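Local coordinates for protein SAM-dependent methyltransferase (Exiguobacterium sibiricum 255-15, PDB 3D2L) that probably catalyses transfer of a methyl group from S-adenosylmethionine to an acceptor substrate, using a Rossmann-like methyltransferase domain, at residues Ser173-Leu178 and Asp193-Gln198; Leu146-Thr151 and Ala165-Glu170; Ser159-Phe164 and Leu178-Glu183. All blocks are in the same frame, centred on the assembly; numbering follows the deposited sequence.

Contact 1 of 3, residues Ser173-Leu178 and Asp193-Gln198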
loop_
_atom_site.group_PDB
_atom_site.type_symbol
_atom_site.label_atom_id
_atom_site.label_comp_id
_atom_site.label_asym_id
_atom_site.label_seq_id
_atom_site.Cartn_x
_atom_site.Cartn_y
_atom_site.Cartn_z
ATOM N N SER A 173 -11.269 1.209 -12.675
ATOM C CA SER A 173 -10.480 -0.002 -12.439
ATOM C C SER A 173 -9.372 -0.087 -13.486
ATOM O O SER A 173 -9.452 0.521 -14.560
ATOM C CB SER A 173 -11.360 -1.261 -12.476
ATOM O OG SER A 173 -11.718 -1.601 -13.801
ATOM N N VAL A 174 -8.327 -0.822 -13.145
ATOM C CA VAL A 174 -7.174 -1.015 -14.021
ATOM C C VAL A 174 -6.746 -2.462 -13.889
ATOM O O VAL A 174 -6.880 -3.056 -12.809
ATOM C CB VAL A 174 -5.977 -0.067 -13.654
ATOM C CG1 VAL A 174 -5.587 -0.260 -12.230
ATOM C CG2 VAL A 174 -4.731 -0.329 -14.483
ATOM N N VAL A 175 -6.303 -3.031 -15.015
ATOM C CA VAL A 175 -5.706 -4.359 -15.091
ATOM C C VAL A 175 -4.242 -4.099 -15.431
ATOM O O VAL A 175 -3.939 -3.483 -16.447
ATOM C CB VAL A 175 -6.345 -5.244 -16.215
ATOM C CG1 VAL A 175 -5.673 -6.600 -16.275
ATOM C CG2 VAL A 175 -7.830 -5.410 -15.996
ATOM N N HIS A 176 -3.336 -4.490 -14.537
ATOM C CA HIS A 176 -1.897 -4.351 -14.775
ATOM C C HIS A 176 -1.361 -5.684 -15.240
ATOM O O HIS A 176 -1.336 -6.638 -14.453
ATOM C CB HIS A 176 -1.151 -4.001 -13.477
ATOM C CG HIS A 176 -1.635 -2.750 -12.831
ATOM N ND1 HIS A 176 -1.570 -1.520 -13.446
ATOM C CD2 HIS A 176 -2.178 -2.535 -11.606
ATOM C CE1 HIS A 176 -2.066 -0.602 -12.631
ATOM N NE2 HIS A 176 -2.414 -1.190 -11.498
ATOM N N GLU A 177 -0.944 -5.765 -16.506
ATOM C CA GLU A 177 -0.359 -6.997 -17.048
ATOM C C GLU A 177 1.130 -6.838 -16.993
ATOM O O GLU A 177 1.699 -6.039 -17.718
ATOM C CB GLU A 177 -0.829 -7.263 -18.468
ATOM C CG GLU A 177 -2.318 -7.529 -18.547
ATOM C CD GLU A 177 -2.723 -8.916 -18.105
ATOM O OE1 GLU A 177 -1.933 -9.600 -17.407
ATOM O OE2 GLU A 177 -3.846 -9.336 -18.490
ATOM N N LEU A 178 1.749 -7.598 -16.094
ATOM C CA LEU A 178 3.179 -7.555 -15.889
ATOM C C LEU A 178 3.880 -8.774 -16.458
ATOM O O LEU A 178 3.369 -9.894 -16.367
ATOM C CB LEU A 178 3.503 -7.490 -14.403
ATOM C CG LEU A 178 3.594 -6.149 -13.689
ATOM C CD1 LEU A 178 4.855 -5.383 -14.158
ATOM C CD2 LEU A 178 2.347 -5.371 -13.924
ATOM N N ASP A 193 4.904 -14.006 -15.843
ATOM C CA ASP A 193 3.789 -13.120 -16.178
ATOM C C ASP A 193 2.811 -13.079 -15.004
ATOM O O ASP A 193 2.463 -14.129 -14.456
ATOM C CB ASP A 193 3.025 -13.662 -17.396
ATOM C CG ASP A 193 3.864 -13.677 -18.672
ATOM O OD1 ASP A 193 4.597 -12.713 -18.931
ATOM O OD2 ASP A 193 3.763 -14.652 -19.428
ATOM N N GLU A 194 2.378 -11.883 -14.626
ATOM C CA GLU A 194 1.407 -11.671 -13.543
ATOM C C GLU A 194 0.342 -10.657 -13.938
ATOM O O GLU A 194 0.612 -9.749 -14.720
ATOM C CB GLU A 194 2.099 -11.091 -12.318
ATOM C CG GLU A 194 2.939 -12.042 -11.589
ATOM C CD GLU A 194 3.496 -11.439 -10.319
ATOM O OE1 GLU A 194 3.586 -10.181 -10.249
ATOM O OE2 GLU A 194 3.846 -12.226 -9.401
ATOM N N THR A 195 -0.861 -10.806 -13.378
ATOM C CA THR A 195 -1.932 -9.866 -13.622
ATOM C C THR A 195 -2.401 -9.363 -12.258
ATOM O O THR A 195 -2.677 -10.137 -11.367
ATOM C CB THR A 195 -3.100 -10.496 -14.378
ATOM O OG1 THR A 195 -2.587 -11.175 -15.526
ATOM C CG2 THR A 195 -4.087 -9.425 -14.831
ATOM N N HIS A 196 -2.431 -8.050 -12.123
ATOM C CA HIS A 196 -2.846 -7.365 -10.910
ATOM C C HIS A 196 -4.024 -6.490 -11.249
ATOM O O HIS A 196 -4.088 -5.918 -12.329
ATOM C CB HIS A 196 -1.688 -6.561 -10.343
ATOM C CG HIS A 196 -0.509 -7.416 -9.966
ATOM N ND1 HIS A 196 -0.452 -8.127 -8.786
ATOM C CD2 HIS A 196 0.627 -7.714 -10.635
ATOM C CE1 HIS A 196 0.675 -8.812 -8.736
ATOM N NE2 HIS A 196 1.354 -8.572 -9.841
ATOM N N HIS A 197 -4.944 -6.396 -10.294
ATOM C CA HIS A 197 -6.168 -5.644 -10.462
ATOM C C HIS A 197 -6.244 -4.562 -9.416
ATOM O O HIS A 197 -6.048 -4.823 -8.235
ATOM C CB HIS A 197 -7.368 -6.582 -10.314
ATOM C CG HIS A 197 -7.397 -7.655 -11.352
ATOM N ND1 HIS A 197 -7.913 -7.450 -12.611
ATOM C CD2 HIS A 197 -6.896 -8.916 -11.348
ATOM C CE1 HIS A 197 -7.757 -8.548 -13.331
ATOM N NE2 HIS A 197 -7.138 -9.450 -12.588
ATOM N N GLN A 198 -6.568 -3.352 -9.851
ATOM C CA GLN A 198 -6.787 -2.257 -8.917
ATOM C C GLN A 198 -8.048 -1.502 -9.253
ATOM O O GLN A 198 -8.465 -1.462 -10.405
ATOM C CB GLN A 198 -5.606 -1.321 -8.869
ATOM C CG GLN A 198 -4.460 -1.836 -8.049
ATOM C CD GLN A 198 -3.386 -0.790 -7.901
ATOM O OE1 GLN A 198 -3.024 -0.111 -8.895
ATOM N NE2 GLN A 198 -2.867 -0.623 -6.666
HETATM O O HOH W 1 -9.289 -4.462 -12.581
#

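Contact 2 of 3, residues Leu146-Thr151 and Ala165-Glu170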
loop_
_atom_site.group_PDB
_atom_site.type_symbol
_atom_site.label_atom_id
_atom_site.label_comp_id
_atom_site.label_asym_id
_atom_site.label_seq_id
_atom_site.Cartn_x
_atom_site.Cartn_y
_atom_site.Cartn_z
ATOM N N LEU A 146 -2.861 7.892 -16.553
ATOM C CA LEU A 146 -1.655 7.051 -16.466
ATOM C C LEU A 146 -1.906 5.547 -16.592
ATOM O O LEU A 146 -0.993 4.796 -16.957
ATOM C CB LEU A 146 -0.886 7.332 -15.151
ATOM C CG LEU A 146 -0.361 8.770 -14.997
ATOM C CD1 LEU A 146 0.221 8.992 -13.613
ATOM C CD2 LEU A 146 0.669 9.090 -16.082
ATOM N N PHE A 147 -3.137 5.119 -16.305
ATOM C CA PHE A 147 -3.493 3.712 -16.425
ATOM C C PHE A 147 -4.461 3.474 -17.564
ATOM O O PHE A 147 -5.069 2.419 -17.621
ATOM C CB PHE A 147 -4.097 3.183 -15.128
ATOM C CG PHE A 147 -3.143 3.191 -13.939
ATOM C CD1 PHE A 147 -1.783 2.960 -14.101
ATOM C CD2 PHE A 147 -3.641 3.331 -12.656
ATOM C CE1 PHE A 147 -0.915 2.952 -12.987
ATOM C CE2 PHE A 147 -2.803 3.291 -11.565
ATOM C CZ PHE A 147 -1.458 3.094 -11.731
ATOM N N ASN A 148 -4.570 4.437 -18.472
ATOM C CA ASN A 148 -5.495 4.364 -19.608
ATOM C C ASN A 148 -4.799 3.924 -20.910
ATOM O O ASN A 148 -4.629 4.717 -21.839
ATOM C CB ASN A 148 -6.155 5.722 -19.790
ATOM C CG ASN A 148 -7.405 5.665 -20.664
ATOM O OD1 ASN A 148 -7.757 4.624 -21.226
ATOM N ND2 ASN A 148 -8.091 6.792 -20.763
ATOM N N GLY A 149 -4.419 2.648 -20.961
ATOM C CA GLY A 149 -3.737 2.076 -22.128
ATOM C C GLY A 149 -2.289 2.518 -22.281
ATOM O O GLY A 149 -1.872 2.903 -23.374
ATOM N N LYS A 150 -1.542 2.516 -21.181
ATOM C CA LYS A 150 -0.134 2.904 -21.177
ATOM C C LYS A 150 0.822 1.717 -21.020
ATOM O O LYS A 150 0.491 0.687 -20.427
ATOM C CB LYS A 150 0.130 3.883 -20.051
ATOM C CG LYS A 150 -0.670 5.200 -20.152
ATOM C CD LYS A 150 -0.329 5.977 -21.434
ATOM C CE LYS A 150 -1.049 7.323 -21.545
ATOM N NZ LYS A 150 -2.513 7.172 -21.572
ATOM N N THR A 151 2.037 1.889 -21.530
ATOM C CA THR A 151 3.070 0.886 -21.414
ATOM C C THR A 151 4.264 1.436 -20.652
ATOM O O THR A 151 4.763 2.513 -20.971
ATOM C CB THR A 151 3.542 0.414 -22.798
ATOM O OG1 THR A 151 2.415 -0.108 -23.505
ATOM C CG2 THR A 151 4.595 -0.681 -22.651
ATOM N N ALA A 165 -0.878 -1.110 -18.600
ATOM C CA ALA A 165 -1.893 -0.643 -17.671
ATOM C C ALA A 165 -3.065 -0.235 -18.526
ATOM O O ALA A 165 -2.951 0.670 -19.354
ATOM C CB ALA A 165 -1.356 0.516 -16.873
ATOM N N ASP A 166 -4.176 -0.961 -18.381
ATOM C CA ASP A 166 -5.391 -0.726 -19.162
ATOM C C ASP A 166 -6.652 -0.688 -18.300
ATOM O O ASP A 166 -6.706 -1.362 -17.297
ATOM C CB ASP A 166 -5.570 -1.851 -20.176
ATOM C CG ASP A 166 -4.540 -1.819 -21.266
ATOM O OD1 ASP A 166 -4.770 -1.093 -22.250
ATOM O OD2 ASP A 166 -3.536 -2.549 -21.157
ATOM N N PRO A 167 -7.703 0.048 -18.727
ATOM C CA PRO A 167 -8.917 0.054 -17.901
ATOM C C PRO A 167 -9.516 -1.348 -17.725
ATOM O O PRO A 167 -9.461 -2.174 -18.623
ATOM C CB PRO A 167 -9.896 0.950 -18.684
ATOM C CG PRO A 167 -9.070 1.712 -19.626
ATOM C CD PRO A 167 -7.860 0.869 -19.939
ATOM N N GLY A 168 -10.077 -1.614 -16.562
ATOM C CA GLY A 168 -10.712 -2.895 -16.286
ATOM C C GLY A 168 -12.166 -2.774 -16.679
ATOM O O GLY A 168 -12.545 -1.792 -17.327
ATOM N N GLU A 169 -12.982 -3.732 -16.242
ATOM C CA GLU A 169 -14.412 -3.760 -16.589
ATOM C C GLU A 169 -15.233 -2.806 -15.740
ATOM O O GLU A 169 -16.150 -2.160 -16.230
ATOM C CB GLU A 169 -14.986 -5.174 -16.433
ATOM C CG GLU A 169 -14.271 -6.233 -17.261
ATOM C CD GLU A 169 -14.272 -5.917 -18.750
ATOM O OE1 GLU A 169 -15.310 -5.434 -19.263
ATOM O OE2 GLU A 169 -13.230 -6.157 -19.402
ATOM N N GLU A 170 -14.936 -2.744 -14.454
ATOM C CA GLU A 170 -15.640 -1.823 -13.563
ATOM C C GLU A 170 -15.129 -0.392 -13.724
ATOM O O GLU A 170 -13.966 -0.174 -14.109
ATOM C CB GLU A 170 -15.447 -2.243 -12.102
ATOM C CG GLU A 170 -16.155 -3.527 -11.714
ATOM C CD GLU A 170 -17.676 -3.373 -11.637
ATOM O OE1 GLU A 170 -18.169 -2.276 -11.290
ATOM O OE2 GLU A 170 -18.386 -4.363 -11.908
HETATM O O HOH W 2 -1.414 -0.920 -22.587
#

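Contact 3 of 3, residues Ser159-Phe164 and Leu178-Glu183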
loop_
_atom_site.group_PDB
_atom_site.type_symbol
_atom_site.label_atom_id
_atom_site.label_comp_id
_atom_site.label_asym_id
_atom_site.label_seq_id
_atom_site.Cartn_x
_atom_site.Cartn_y
_atom_site.Cartn_z
ATOM N N SER A 159 16.590 -8.028 -13.171
ATOM C CA SER A 159 15.412 -8.274 -13.961
ATOM C C SER A 159 15.005 -7.043 -14.788
ATOM O O SER A 159 15.458 -5.921 -14.532
ATOM C CB SER A 159 14.248 -8.648 -13.033
ATOM O OG SER A 159 13.883 -7.550 -12.192
ATOM N N SER A 160 14.128 -7.292 -15.754
ATOM C CA SER A 160 13.520 -6.272 -16.611
ATOM C C SER A 160 12.024 -6.604 -16.609
ATOM O O SER A 160 11.653 -7.752 -16.393
ATOM C CB SER A 160 14.086 -6.333 -18.042
ATOM O OG SER A 160 15.504 -6.124 -18.079
ATOM N N TYR A 161 11.179 -5.607 -16.813
ATOM C CA TYR A 161 9.734 -5.814 -16.884
ATOM C C TYR A 161 9.091 -4.967 -17.952
ATOM O O TYR A 161 9.612 -3.932 -18.366
ATOM C CB TYR A 161 9.032 -5.513 -15.539
ATOM C CG TYR A 161 8.981 -4.037 -15.158
ATOM C CD1 TYR A 161 7.981 -3.217 -15.635
ATOM C CD2 TYR A 161 9.960 -3.465 -14.327
ATOM C CE1 TYR A 161 7.927 -1.873 -15.317
ATOM C CE2 TYR A 161 9.913 -2.115 -13.997
ATOM C CZ TYR A 161 8.881 -1.326 -14.490
ATOM O OH TYR A 161 8.790 0.024 -14.199
ATOM N N ILE A 162 7.947 -5.458 -18.391
ATOM C CA ILE A 162 7.074 -4.787 -19.339
ATOM C C ILE A 162 5.724 -4.788 -18.599
ATOM O O ILE A 162 5.206 -5.828 -18.185
ATOM C CB ILE A 162 6.954 -5.504 -20.684
ATOM C CG1 ILE A 162 8.301 -5.459 -21.418
ATOM C CG2 ILE A 162 5.904 -4.827 -21.548
ATOM C CD1 ILE A 162 8.388 -6.305 -22.726
ATOM N N TRP A 163 5.178 -3.601 -18.446
ATOM C CA TRP A 163 3.935 -3.381 -17.729
ATOM C C TRP A 163 2.934 -2.626 -18.579
ATOM O O TRP A 163 3.197 -1.515 -19.019
ATOM C CB TRP A 163 4.282 -2.626 -16.467
ATOM C CG TRP A 163 3.155 -2.015 -15.686
ATOM C CD1 TRP A 163 1.828 -2.266 -15.792
ATOM C CD2 TRP A 163 3.307 -1.168 -14.541
ATOM N NE1 TRP A 163 1.127 -1.545 -14.854
ATOM C CE2 TRP A 163 2.006 -0.881 -14.055
ATOM C CE3 TRP A 163 4.410 -0.599 -13.900
ATOM C CZ2 TRP A 163 1.772 -0.038 -12.967
ATOM C CZ3 TRP A 163 4.185 0.224 -12.804
ATOM C CH2 TRP A 163 2.864 0.498 -12.349
ATOM N N PHE A 164 1.804 -3.275 -18.852
ATOM C CA PHE A 164 0.703 -2.666 -19.570
ATOM C C PHE A 164 -0.378 -2.333 -18.546
ATOM O O PHE A 164 -0.772 -3.188 -17.754
ATOM C CB PHE A 164 0.079 -3.593 -20.604
ATOM C CG PHE A 164 1.056 -4.084 -21.646
ATOM C CD1 PHE A 164 1.807 -3.187 -22.392
ATOM C CD2 PHE A 164 1.178 -5.438 -21.919
ATOM C CE1 PHE A 164 2.710 -3.641 -23.358
ATOM C CE2 PHE A 164 2.067 -5.885 -22.884
ATOM C CZ PHE A 164 2.827 -4.988 -23.596
ATOM N N LEU A 178 1.749 -7.598 -16.094
ATOM C CA LEU A 178 3.179 -7.555 -15.889
ATOM C C LEU A 178 3.880 -8.774 -16.458
ATOM O O LEU A 178 3.369 -9.894 -16.367
ATOM C CB LEU A 178 3.503 -7.490 -14.403
ATOM C CG LEU A 178 3.594 -6.149 -13.689
ATOM C CD1 LEU A 178 4.855 -5.383 -14.158
ATOM C CD2 LEU A 178 2.347 -5.371 -13.924
ATOM N N THR A 179 5.054 -8.536 -17.043
ATOM C CA THR A 179 5.938 -9.605 -17.501
ATOM C C THR A 179 7.314 -9.250 -16.952
ATOM O O THR A 179 7.785 -8.162 -17.195
ATOM C CB THR A 179 5.989 -9.742 -19.016
ATOM O OG1 THR A 179 4.739 -10.268 -19.479
ATOM C CG2 THR A 179 7.109 -10.751 -19.469
ATOM N N PHE A 180 7.916 -10.165 -16.200
ATOM C CA PHE A 180 9.283 -10.003 -15.677
ATOM C C PHE A 180 10.196 -10.963 -16.408
ATOM O O PHE A 180 9.812 -12.097 -16.661
ATOM C CB PHE A 180 9.361 -10.318 -14.163
ATOM C CG PHE A 180 8.567 -9.358 -13.311
ATOM C CD1 PHE A 180 7.223 -9.604 -13.041
ATOM C CD2 PHE A 180 9.146 -8.170 -12.866
ATOM C CE1 PHE A 180 6.462 -8.701 -12.295
ATOM C CE2 PHE A 180 8.393 -7.259 -12.104
ATOM C CZ PHE A 180 7.050 -7.526 -11.836
ATOM N N PHE A 181 11.388 -10.493 -16.766
ATOM C CA PHE A 181 12.438 -11.333 -17.313
ATOM C C PHE A 181 13.501 -11.290 -16.251
ATOM O O PHE A 181 14.116 -10.240 -16.029
ATOM C CB PHE A 181 12.962 -10.835 -18.655
ATOM C CG PHE A 181 11.982 -10.985 -19.741
ATOM C CD1 PHE A 181 11.764 -12.218 -20.306
ATOM C CD2 PHE A 181 11.228 -9.896 -20.161
ATOM C CE1 PHE A 181 10.822 -12.371 -21.304
ATOM C CE2 PHE A 181 10.289 -10.031 -21.157
ATOM C CZ PHE A 181 10.082 -11.268 -21.726
ATOM N N ILE A 182 13.676 -12.415 -15.562
ATOM C CA ILE A 182 14.615 -12.526 -14.467
ATOM C C ILE A 182 15.841 -13.282 -14.936
ATOM O O ILE A 182 15.733 -14.397 -15.485
ATOM C CB ILE A 182 14.020 -13.280 -13.236
ATOM C CG1 ILE A 182 12.693 -12.674 -12.799
ATOM C CG2 ILE A 182 15.009 -13.285 -12.075
ATOM C CD1 ILE A 182 11.513 -13.221 -13.513
ATOM N N GLU A 183 17.004 -12.682 -14.676
ATOM C CA GLU A 183 18.278 -13.249 -15.065
ATOM C C GLU A 183 18.599 -14.404 -14.135
ATOM O O GLU A 183 18.455 -14.260 -12.931
ATOM C CB GLU A 183 19.385 -12.203 -14.927
ATOM C CG GLU A 183 20.702 -12.618 -15.601
ATOM C CD GLU A 183 21.801 -11.591 -15.385
ATOM O OE1 GLU A 183 21.671 -10.762 -14.456
ATOM O OE2 GLU A 183 22.781 -11.604 -16.152
HETATM O O HOH W 3 3.352 -7.276 -19.839
#

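Contact 1 of 3, residues Ser173-Leu178 and Asp193-Gln198
Val174, His176 and Leu178 pair with Gln198, His196 and Glu194 through six backbone hydrogen bonds, two at each of these antiparallel hydrogen-bonded pairs. The shortest runs from His176 N to His196 O, 2.7 Å. At the non-hydrogen-bonded pairs between them, Val175-His197 and Glu177-Thr195, CA-H groups approach carbonyl oxygens, as where Thr195 CA comes to 3.4 Å from His176 O.

Two polar side-chain bonds add to this, one on each face. His176 NE2 donates to Gln198 OE1 over 2.9 Å, with an N-H...O angle of 162°. The oxygen lies at the ring edge, near the imidazole plane; the donor stands above the amide plane, and ring and amide are turned 62° against each other. Gln198 OE1 also bonds His138 NE2, and Gln198 NE2 bonds Asp105 OD2, so both ends of this buried amide are satisfied and its rotation is fixed. On the face of Glu177, Thr195 OG1 donates to Glu177 OE1 at 2.5 Å, on the syn side of the carboxylate but tilted out of its plane; a bend at chi2 (-77°) swings Glu177 CD toward the neighbouring strand.

Van der Waals contacts complete the account. Val174 CG1 rests on Gln198 CB at 3.5 Å, the two side chains lying alongside, while Val175 CG1 meets Thr195 CG2, also at 3.5 Å. Val175 CG2 lies beside the His197 ring, 4.0 Å from ND1.

This is the regular pairing of a beta hairpin, here made by strands 173-183 and 189-199 at one margin of a four-stranded antiparallel sheet.

Contact 2 of 3, residues Leu146-Thr151 and Ala165-Glu170
Ala165 CB packs against Phe147 CD1 at 3.7 Å, and this small methyl group is the centre of the tight part of the contact. The Phe147 ring is enclosed by more than Ala165: the rings of His176 and His138 meet it edge-to-face, and Val174 and Trp163 touch it as well. Beside this cluster the backbones join. Ala165 N donates to Lys150 O over 2.9 Å, and Lys150 N returns a bond of 3.0 Å to Ala165 O. Gly149 faces the same alanine, so that two residues lie opposite one in a G1 beta bulge; the positive phi of Gly149 (73°) is readily adopted by a glycine.

The outer side is looser and polar. Asp166 OD1 comes within 3.3 Å of Gly149 CA, and Asn148 OD1 lies 3.6 Å from Pro167 CG, contacts without a direct polar bond. A water donates to Asp166 OD2 at 3.0 Å and, weakly, to Lys150 O. Asn148 ND2 and Lys150 NZ reach back to the backbone at the end of helix 140-144 and just after it, bonding Glu144 O and Thr145 O.

The chemistry thus implies a strand start fixed by one backbone pair and one buried apolar patch, while Asn148 and Lys150 spend their polar ends on the preceding backbone and Asp166 meets the other segment through a water.

Contact 3 of 3, residues Ser159-Phe164 and Leu178-Glu183
The beta hairpin of strands 159-167 and 173-183 is joined here by Ser160 with Phe181 and Ile162 with Thr179, two antiparallel hydrogen-bonded pairs. Each has both backbone bonds, the shortest from Phe181 N to Ser160 O at 2.8 Å. The pair between them, Tyr161-Phe180, and the flanking ones are non-hydrogen-bonded; Tyr161 CA comes to 3.1 Å from Thr179 O.

One face of the hairpin carries Tyr161, Trp163, Leu178 and Phe180. Leu178 lies alongside Trp163 and straddles its root: CD1 touches Trp163 CB at 3.6 Å, while CD2 sits over the face of the five-membered ring, 3.9 Å from its centroid, a CH-pi contact. Beyond Leu178 the indole also meets the rings of His176 and Tyr152. An alanine in place of Trp163 would keep CB beside Leu178 CD1 but would probably leave Leu178 CD2 without its aromatic face, and deprive the rings of His176 and Tyr152 of their aromatic neighbour. Tyr161 takes the crowded position, CG between the backbone N and carbonyl carbon (chi1 71°). Its CB packs on Phe180 CD2 at 3.8 Å, and its CD1 reaches Leu178 CD1 at 4.1 Å. Helix 9-14 covers part of this face, through Val10 on Phe180 and Leu14 on Tyr161.

The opposite face is sparser. Ile162 CD1 only approaches the edge of the Phe181 ring, and a water donates to Ile162 O at 2.9 Å and weakly to Thr179 OG1, whose stronger partner is Asp193.

Consecutive antiparallel strands joined in this way form a beta hairpin, here the middle one of a four-stranded meander, with helix 9-14 lying over the face of Tyr161 and Phe180.

Overall arrangement
All three contacts belong to one four-stranded antiparallel sheet, ordered 150-155, 159-167, 173-183 and 189-199, which in sequence falls between strands 131-138 and 215-222 of the seven-stranded methyltransferase sheet. Contacts 1 and 3 use both sides of strand 173-183 and share Leu178; contacts 2 and 3 share strand 159-167. None is wholly core. Contact 1 lies nearest the middle of the chain, its centre about 15 Å from that of the chain, and has a buried His-Gln bond tied through His138 to strand 131-138; contact 3, with centres about 21 Å apart, relies more on aromatic packing, and contact 2 is a short bulged strand start. The rings of Phe147, His176 and Trp163 connect the three.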